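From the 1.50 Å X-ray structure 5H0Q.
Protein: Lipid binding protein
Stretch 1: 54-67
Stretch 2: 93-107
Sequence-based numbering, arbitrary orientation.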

# COMPACT_ATOMS: atom_id res chain seq x y z
N GLU A 54 12.25 7.21 -14.71
CA GLU A 54 12.93 6.07 -15.32
C GLU A 54 12.00 5.29 -16.25
O GLU A 54 12.44 4.81 -17.31
CB GLU A 54 13.48 5.17 -14.22
CG GLU A 54 14.16 3.90 -14.70
CD GLU A 54 14.52 2.97 -13.55
OE1 GLU A 54 13.79 2.96 -12.54
OE2 GLU A 54 15.54 2.26 -13.66
N TYR A 55 10.72 5.17 -15.90
CA TYR A 55 9.80 4.44 -16.75
C TYR A 55 9.43 5.25 -17.99
O TYR A 55 9.43 4.72 -19.11
CB TYR A 55 8.54 4.05 -15.98
CG TYR A 55 7.49 3.42 -16.87
CD1 TYR A 55 7.66 2.14 -17.37
CD2 TYR A 55 6.33 4.10 -17.22
CE1 TYR A 55 6.73 1.55 -18.19
CE2 TYR A 55 5.38 3.52 -18.06
CZ TYR A 55 5.59 2.24 -18.53
OH TYR A 55 4.68 1.66 -19.37
N GLY A 56 9.09 6.53 -17.82
CA GLY A 56 8.70 7.36 -18.94
C GLY A 56 7.23 7.30 -19.28
O GLY A 56 6.36 7.26 -18.39
N VAL A 57 6.93 7.25 -20.56
CA VAL A 57 5.57 7.31 -21.06
C VAL A 57 5.04 5.90 -21.25
O VAL A 57 5.69 5.07 -21.90
CB VAL A 57 5.52 8.09 -22.38
CG1 VAL A 57 4.11 8.04 -22.99
CG2 VAL A 57 5.96 9.50 -22.15
N GLY A 58 3.86 5.63 -20.71
CA GLY A 58 3.25 4.32 -20.87
C GLY A 58 2.05 4.23 -19.97
O GLY A 58 1.27 5.19 -19.90
N VAL A 59 1.84 3.10 -19.28
CA VAL A 59 0.84 3.00 -18.23
C VAL A 59 1.52 2.34 -17.06
O VAL A 59 2.13 1.27 -17.22
CB VAL A 59 -0.40 2.19 -18.65
CG1 VAL A 59 -1.36 2.06 -17.49
CG2 VAL A 59 -1.09 2.84 -19.81
N CYS A 60 1.46 2.97 -15.90
CA CYS A 60 2.03 2.38 -14.70
C CYS A 60 1.38 2.97 -13.47
O CYS A 60 0.60 3.93 -13.53
CB CYS A 60 3.53 2.61 -14.63
SG CYS A 60 3.98 4.36 -14.33
N VAL A 61 1.75 2.42 -12.32
CA VAL A 61 1.42 3.01 -11.04
C VAL A 61 2.71 3.12 -10.25
O VAL A 61 3.55 2.21 -10.29
CB VAL A 61 0.36 2.20 -10.25
CG1 VAL A 61 -0.99 2.29 -10.94
CG2 VAL A 61 0.80 0.71 -10.06
N LEU A 62 2.85 4.22 -9.55
CA LEU A 62 4.01 4.51 -8.71
C LEU A 62 3.46 4.46 -7.28
O LEU A 62 2.82 5.41 -6.83
CB LEU A 62 4.63 5.86 -9.00
CG LEU A 62 5.32 6.19 -10.33
CD1 LEU A 62 6.06 5.01 -10.91
CD2 LEU A 62 4.31 6.72 -11.32
N VAL A 63 3.66 3.34 -6.59
CA VAL A 63 2.93 3.04 -5.36
C VAL A 63 3.79 3.36 -4.16
O VAL A 63 4.92 2.88 -4.06
CB VAL A 63 2.51 1.56 -5.30
CG1 VAL A 63 1.76 1.31 -3.99
CG2 VAL A 63 1.65 1.20 -6.48
N ARG A 64 3.26 4.17 -3.24
CA ARG A 64 3.87 4.33 -1.93
C ARG A 64 2.91 3.76 -0.88
O ARG A 64 1.70 3.96 -0.96
CB ARG A 64 4.21 5.79 -1.63
CG ARG A 64 3.06 6.78 -1.52
CD ARG A 64 3.60 8.17 -1.13
NE ARG A 64 2.54 9.12 -0.85
CZ ARG A 64 2.04 10.01 -1.70
NH1 ARG A 64 2.55 10.15 -2.93
NH2 ARG A 64 1.04 10.79 -1.31
N VAL A 65 3.48 3.09 0.12
CA VAL A 65 2.71 2.39 1.16
C VAL A 65 3.23 2.85 2.50
O VAL A 65 4.43 2.75 2.75
CB VAL A 65 2.90 0.87 1.04
CG1 VAL A 65 2.13 0.16 2.14
CG2 VAL A 65 2.52 0.38 -0.34
N TYR A 66 2.33 3.31 3.39
CA TYR A 66 2.71 3.74 4.73
C TYR A 66 2.01 2.83 5.73
O TYR A 66 0.78 2.71 5.72
CB TYR A 66 2.34 5.20 5.03
CG TYR A 66 2.91 5.70 6.32
CD1 TYR A 66 4.27 5.72 6.53
CD2 TYR A 66 2.08 6.15 7.35
CE1 TYR A 66 4.81 6.21 7.71
CE2 TYR A 66 2.61 6.64 8.53
CZ TYR A 66 3.96 6.65 8.70
OH TYR A 66 4.52 7.15 9.84
N ASN A 67 2.79 2.22 6.62
CA ASN A 67 2.26 1.36 7.68
C ASN A 67 2.17 2.15 8.97
O ASN A 67 3.20 2.47 9.58
CB ASN A 67 3.14 0.13 7.86
CG ASN A 67 2.67 -0.74 9.03
OD1 ASN A 67 1.56 -0.57 9.51
ND2 ASN A 67 3.54 -1.60 9.51
N ARG A 93 8.98 -6.84 4.69
CA ARG A 93 8.56 -6.44 6.02
C ARG A 93 8.62 -4.93 6.12
O ARG A 93 9.68 -4.34 5.89
CB ARG A 93 9.45 -7.07 7.10
CG ARG A 93 9.03 -6.72 8.53
CD ARG A 93 10.12 -7.05 9.52
NE ARG A 93 9.74 -6.78 10.92
CZ ARG A 93 9.86 -5.60 11.52
NH1 ARG A 93 10.31 -4.56 10.84
NH2 ARG A 93 9.50 -5.45 12.79
N ILE A 94 7.50 -4.31 6.47
CA ILE A 94 7.41 -2.87 6.63
C ILE A 94 7.08 -2.58 8.09
O ILE A 94 6.01 -2.98 8.58
CB ILE A 94 6.35 -2.26 5.70
CG1 ILE A 94 6.55 -2.71 4.24
CG2 ILE A 94 6.39 -0.74 5.85
CD1 ILE A 94 5.43 -2.37 3.37
N GLY A 95 7.99 -1.92 8.80
CA GLY A 95 7.70 -1.59 10.18
C GLY A 95 6.65 -0.50 10.30
O GLY A 95 6.38 0.26 9.36
N ASN A 96 6.05 -0.42 11.49
CA ASN A 96 5.19 0.70 11.79
C ASN A 96 6.02 1.96 11.62
O ASN A 96 7.16 2.01 12.07
CB ASN A 96 4.67 0.55 13.22
CG ASN A 96 3.71 1.62 13.62
OD1 ASN A 96 2.71 1.85 12.96
ND2 ASN A 96 4.00 2.28 14.72
N GLY A 97 5.44 2.99 10.99
CA GLY A 97 6.16 4.22 10.71
C GLY A 97 7.05 4.18 9.49
O GLY A 97 7.74 5.17 9.23
N GLN A 98 7.06 3.09 8.75
CA GLN A 98 7.88 2.97 7.56
C GLN A 98 7.04 2.99 6.29
O GLN A 98 5.85 2.65 6.29
CB GLN A 98 8.74 1.71 7.60
CG GLN A 98 9.72 1.77 8.75
CD GLN A 98 10.72 0.66 8.73
OE1 GLN A 98 10.36 -0.49 8.60
NE2 GLN A 98 12.01 1.01 8.80
N TRP A 99 7.67 3.45 5.22
CA TRP A 99 7.15 3.44 3.85
C TRP A 99 7.88 2.41 3.00
O TRP A 99 9.08 2.15 3.20
CB TRP A 99 7.39 4.79 3.14
CG TRP A 99 6.75 6.00 3.72
CD1 TRP A 99 7.21 6.77 4.74
CD2 TRP A 99 5.52 6.59 3.28
NE1 TRP A 99 6.34 7.82 4.96
CE2 TRP A 99 5.30 7.72 4.08
CE3 TRP A 99 4.59 6.26 2.29
CZ2 TRP A 99 4.19 8.54 3.91
CZ3 TRP A 99 3.48 7.07 2.13
CH2 TRP A 99 3.29 8.19 2.94
N THR A 100 7.18 1.86 2.00
CA THR A 100 7.87 1.29 0.86
C THR A 100 7.30 1.88 -0.43
O THR A 100 6.21 2.45 -0.45
CB THR A 100 7.80 -0.22 0.86
OG1 THR A 100 8.75 -0.72 -0.08
CG2 THR A 100 6.41 -0.73 0.53
N VAL A 101 8.09 1.78 -1.50
CA VAL A 101 7.73 2.33 -2.80
C VAL A 101 8.08 1.30 -3.86
O VAL A 101 9.15 0.69 -3.82
CB VAL A 101 8.47 3.65 -3.08
CG1 VAL A 101 8.13 4.17 -4.47
CG2 VAL A 101 8.11 4.67 -2.01
N PHE A 102 7.20 1.14 -4.83
CA PHE A 102 7.51 0.29 -5.96
C PHE A 102 6.72 0.76 -7.17
O PHE A 102 5.77 1.53 -7.06
CB PHE A 102 7.20 -1.18 -5.65
CG PHE A 102 5.74 -1.48 -5.37
CD1 PHE A 102 4.87 -1.78 -6.40
CD2 PHE A 102 5.25 -1.47 -4.08
CE1 PHE A 102 3.53 -2.05 -6.16
CE2 PHE A 102 3.92 -1.76 -3.82
CZ PHE A 102 3.06 -2.04 -4.87
N ILE A 103 7.13 0.28 -8.34
CA ILE A 103 6.42 0.53 -9.58
C ILE A 103 5.79 -0.76 -10.07
O ILE A 103 6.32 -1.86 -9.89
CB ILE A 103 7.36 1.16 -10.64
CG1 ILE A 103 6.58 1.56 -11.89
CG2 ILE A 103 8.48 0.22 -11.03
CD1 ILE A 103 7.38 2.34 -12.91
N HIS A 104 4.65 -0.62 -10.70
CA HIS A 104 4.05 -1.69 -11.48
C HIS A 104 3.66 -1.10 -12.82
O HIS A 104 3.06 -0.02 -12.86
CB HIS A 104 2.82 -2.27 -10.76
CG HIS A 104 2.37 -3.58 -11.31
ND1 HIS A 104 1.46 -3.67 -12.34
CD2 HIS A 104 2.70 -4.85 -10.98
CE1 HIS A 104 1.23 -4.95 -12.60
NE2 HIS A 104 1.97 -5.68 -11.80
N THR A 105 4.00 -1.77 -13.91
CA THR A 105 3.80 -1.21 -15.24
C THR A 105 3.05 -2.18 -16.12
O THR A 105 2.98 -3.38 -15.85
CB THR A 105 5.13 -0.88 -15.94
OG1 THR A 105 5.75 -2.08 -16.42
CG2 THR A 105 6.07 -0.17 -15.02
N LYS A 106 2.50 -1.65 -17.20
CA LYS A 106 1.92 -2.49 -18.23
C LYS A 106 3.03 -3.35 -18.84
O LYS A 106 4.23 -3.11 -18.65
CB LYS A 106 1.24 -1.65 -19.30
CG LYS A 106 2.24 -0.88 -20.18
CD LYS A 106 1.50 -0.08 -21.26
CE LYS A 106 2.46 0.45 -22.32
NZ LYS A 106 3.05 -0.65 -23.09
N SER A 107 2.60 -4.33 -19.62
CA SER A 107 3.56 -5.17 -20.32
C SER A 107 4.22 -4.36 -21.43
O SER A 107 3.58 -3.54 -22.09
CB SER A 107 2.86 -6.38 -20.91
OG SER A 107 2.29 -7.17 -19.88
O HOH W 1 5.74 -0.37 -21.11
O HOH W 2 7.34 7.80 9.74

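Two antiparallel strands form the heart of this contact, paired from Cys-60 with Thr-105 to Tyr-66 with Trp-99; the two stretches bury 1102 Å² counted over both. Stretch 1 enters from the end of a helix, where Tyr-55 points toward stretch 2. Its CB lies 3.7 Å from Ile-103 CD1 and its CD1 lies 3.7 Å from Thr-105 CG2, while the hydroxyl accepts a hydrogen bond from the backbone of the following loop, Val-59 N to Tyr-55 OH, 3.2 Å. Gly-56, with phi at 87°, lets the chain leave the helix where a side chain would jam against the preceding carbonyl. At Gly-58 a CB would clash with Tyr-55 OH, so glycine leaves room for the tyrosine.

Pairing begins at Val-59, whose O accepts from Lys-106 N at 2.9 Å; its CB packs 3.9 Å from the aliphatic CD of Lys-106. Cys-60 and Thr-105 form a non-hydrogen-bonded pair with CA atoms 4.0 Å apart; Cys-60 CB lies 3.8 Å from Thr-105 CG2. Val-61 and His-104 then exchange two hydrogen bonds, Val-61 N to His-104 O at 2.8 Å and His-104 N to Val-61 O at 3.1 Å. Buried Val-61 packs its CG2 3.7 Å from His-104 CB, a branched apolar side chain on the same face as Val-63 and Val-65. Leu-62 shares a face with Cys-60, and its CD1 meets Ile-103 CD1 at 3.6 Å, an apolar contact beside Tyr-55.

On the other face, Val-63 places CB over the Phe-102 ring, 3.8 Å from its centroid; the compact branched side chain fits against the flat aromatic surface. Their backbones form another reciprocal pair, Val-63 N to Phe-102 O at 2.8 Å and Phe-102 N to Val-63 O at 3.0 Å. Arg-64 lays its aliphatic portion near Trp-99, CD to CZ3 3.4 Å, while its guanidinium nitrogens are hydrogen-bonded elsewhere in the structure. Val-65, buried, sets CB 3.9 Å from Thr-100 CG2, and its N and O bond to Thr-100 O (2.9 Å) and N (3.0 Å).

Tyr-66 packs obliquely against Trp-99, with CD1 3.3 Å from CE2; its CB also lies 3.6 Å from the centroid of the indole six-membered ring, over the face. A water O lies within hydrogen-bonding distance of Tyr-66 OH (2.9 Å) and Gly-97 O (2.7 Å). Finally, Asn-67 engages the type II turn from Gly-95 to Gln-98: its N donates to Gln-98 O (3.1 Å) and its O accepts from Gly-97 N (2.7 Å), while its ND2 donates to Ile-94 O (3.0 Å), just before the turn. The amide suits this buried site by satisfying a backbone carbonyl. Gly-97, with phi 82°, permits the turn.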